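Local coordinates for D-threo-3-hydroxyaspartate dehydratase (Delftia, PDB 3WQC), which uses pyridoxal 5'-phosphate and a divalent metal ion to deaminate D-threo-3-hydroxyaspartate to oxaloacetate and ammonium, at residues Gly184-Leu189 with Thr228-Ala233. Sequence-based numbering, arbitrary orientation.
Sequences GSSYEL and TPTALA. With PLP (pyridoxal-5'-phosphate), chain J.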
loop_
_atom_site.group_PDB
_atom_site.type_symbol
_atom_site.label_atom_id
_atom_site.label_comp_id
_atom_site.label_asym_id
_atom_site.label_seq_id
_atom_site.Cartn_x
_atom_site.Cartn_y
_atom_site.Cartn_z
ATOM N N GLY B 184 -2.088 -20.638 6.146
ATOM C CA GLY B 184 -2.474 -19.532 5.225
ATOM C C GLY B 184 -3.056 -20.003 3.910
ATOM O O GLY B 184 -3.653 -19.194 3.181
ATOM N N SER B 185 -2.940 -21.300 3.599
ATOM C CA SER B 185 -3.550 -21.836 2.385
ATOM C C SER B 185 -5.060 -21.843 2.577
ATOM O O SER B 185 -5.754 -22.030 1.550
ATOM C CB SER B 185 -3.109 -23.273 2.067
ATOM O OG SER B 185 -3.617 -24.206 3.043
ATOM N N SER B 186 -5.602 -21.558 3.770
ATOM C CA SER B 186 -7.065 -21.456 3.962
ATOM C C SER B 186 -7.667 -20.342 3.047
ATOM O O SER B 186 -8.887 -20.398 2.721
ATOM C CB SER B 186 -7.397 -21.197 5.429
ATOM O OG SER B 186 -6.965 -19.862 5.797
ATOM N N TYR B 187 -6.838 -19.402 2.596
ATOM C CA TYR B 187 -7.369 -18.273 1.790
ATOM C C TYR B 187 -7.676 -18.697 0.400
ATOM O O TYR B 187 -8.319 -17.956 -0.331
ATOM C CB TYR B 187 -6.337 -17.162 1.763
ATOM C CG TYR B 187 -6.386 -16.292 3.022
ATOM C CD1 TYR B 187 -6.246 -16.812 4.336
ATOM C CD2 TYR B 187 -6.545 -14.890 2.892
ATOM C CE1 TYR B 187 -6.239 -15.979 5.460
ATOM C CE2 TYR B 187 -6.574 -14.067 4.024
ATOM C CZ TYR B 187 -6.412 -14.587 5.288
ATOM O OH TYR B 187 -6.465 -13.748 6.371
ATOM N N GLU B 188 -7.253 -19.921 0.019
ATOM C CA GLU B 188 -7.579 -20.443 -1.322
ATOM C C GLU B 188 -8.910 -21.197 -1.298
ATOM O O GLU B 188 -9.343 -21.651 -2.383
ATOM C CB GLU B 188 -6.441 -21.365 -1.797
ATOM C CG GLU B 188 -5.085 -20.640 -2.072
ATOM C CD GLU B 188 -3.897 -21.563 -1.801
ATOM O OE1 GLU B 188 -3.974 -22.809 -2.025
ATOM O OE2 GLU B 188 -2.874 -21.050 -1.302
ATOM N N LEU B 189 -9.570 -21.362 -0.150
ATOM C CA LEU B 189 -10.751 -22.249 -0.040
ATOM C C LEU B 189 -12.009 -21.391 -0.011
ATOM O O LEU B 189 -11.934 -20.159 0.223
ATOM C CB LEU B 189 -10.684 -23.046 1.293
ATOM C CG LEU B 189 -9.410 -23.965 1.286
ATOM C CD1 LEU B 189 -9.312 -24.753 2.597
ATOM C CD2 LEU B 189 -9.269 -24.851 0.034
ATOM N N THR B 228 -7.704 -16.628 10.250
ATOM C CA THR B 228 -9.095 -16.306 10.576
ATOM C C THR B 228 -10.007 -17.437 10.036
ATOM O O THR B 228 -10.903 -17.870 10.753
ATOM C CB THR B 228 -9.460 -14.872 10.056
ATOM O OG1 THR B 228 -8.983 -13.972 11.049
ATOM C CG2 THR B 228 -11.015 -14.737 9.977
ATOM N N PRO B 229 -9.837 -17.860 8.759
ATOM C CA PRO B 229 -10.823 -18.894 8.281
ATOM C C PRO B 229 -10.765 -20.198 9.119
ATOM O O PRO B 229 -11.813 -20.800 9.377
ATOM C CB PRO B 229 -10.396 -19.120 6.839
ATOM C CG PRO B 229 -9.697 -17.771 6.439
ATOM C CD PRO B 229 -8.961 -17.360 7.677
ATOM N N THR B 230 -9.548 -20.685 9.439
ATOM C CA THR B 230 -9.476 -21.968 10.198
ATOM C C THR B 230 -9.865 -21.741 11.638
ATOM O O THR B 230 -10.414 -22.651 12.261
ATOM C CB THR B 230 -8.095 -22.637 10.147
ATOM O OG1 THR B 230 -7.066 -21.679 10.506
ATOM C CG2 THR B 230 -7.838 -23.129 8.716
ATOM N N ALA B 231 -9.629 -20.545 12.201
ATOM C CA ALA B 231 -10.134 -20.287 13.589
ATOM C C ALA B 231 -11.651 -20.457 13.671
ATOM O O ALA B 231 -12.203 -20.983 14.650
ATOM C CB ALA B 231 -9.746 -18.919 14.128
ATOM N N LEU B 232 -12.324 -19.929 12.639
ATOM C CA LEU B 232 -13.791 -19.947 12.590
ATOM C C LEU B 232 -14.393 -21.282 12.168
ATOM O O LEU B 232 -15.577 -21.565 12.433
ATOM C CB LEU B 232 -14.300 -18.828 11.698
ATOM C CG LEU B 232 -14.008 -17.418 12.310
ATOM C CD1 LEU B 232 -14.309 -16.306 11.258
ATOM C CD2 LEU B 232 -14.726 -17.158 13.646
ATOM N N ALA B 233 -13.560 -22.137 11.573
ATOM C CA ALA B 233 -14.051 -23.398 11.000
ATOM C C ALA B 233 -13.666 -24.629 11.841
ATOM O O ALA B 233 -14.290 -25.699 11.614
ATOM C CB ALA B 233 -13.601 -23.551 9.554
HETATM N N1 PLP J . -0.471 -16.084 12.323
HETATM C C2 PLP J . 0.512 -15.633 11.517
HETATM C C2A PLP J . 1.914 -16.190 11.622
HETATM C C3 PLP J . 0.206 -14.596 10.561
HETATM O O3 PLP J . 1.179 -14.138 9.788
HETATM C C4 PLP J . -1.149 -14.113 10.499
HETATM C C4A PLP J . -1.452 -13.061 9.586
HETATM C C5 PLP J . -2.121 -14.651 11.395
HETATM C C6 PLP J . -1.747 -15.698 12.248
HETATM C C5A PLP J . -3.555 -14.182 11.365
HETATM O O4P PLP J . -4.182 -14.626 10.075
HETATM P P PLP J . -5.551 -13.910 9.652
HETATM O O1P PLP J . -6.372 -13.967 10.886
HETATM O O2P PLP J . -6.070 -14.795 8.573
HETATM O O3P PLP J . -5.279 -12.512 9.272
#
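Pro229 fits its ring against two neighbouring residues of the 3-10 turn 184-188, a worked example of one phosphate joining such a turn to the start of a helix while a proline packs between them. Ser186 OG stands over one face of the proline ring, 3.5 Å from Pro229 CG and about equally far from CB and CD, while Ser186 CB also meets the methyl CG2 of Thr230 at 3.8 Å. A chi1 of 69° sets Ser186 OG between its own backbone N and carbonyl carbon, and there it faces the ring; OG is hydrogen-bonded to Ser227 OG, which also bonds Thr230 OG1, and weakly to Ala183 O. Tyr187 crosses Pro229 at about a right angle, its CE1 3.8 Å from Pro229 CD, an oblique apolar touch. The phenol extends past the proline to the cofactor, where Tyr187 OH donates a very short 2.5 Å bond to PLP O2P, an oxygen lying in the plane of the ring at its edge. Thr228 N donates to the same O2P across 3.0 Å in a practically straight line (179°), so one phosphate oxygen bridges the two segments. With chi1 at -83° Thr228 OG1 lies beside that N and donates to PLP O1P at 2.6 Å; it also bonds Tyr248 N. A phosphate held at the N-terminal end of a short helix is characteristic of the PLP-binding TIM barrel of the alanine racemase fold.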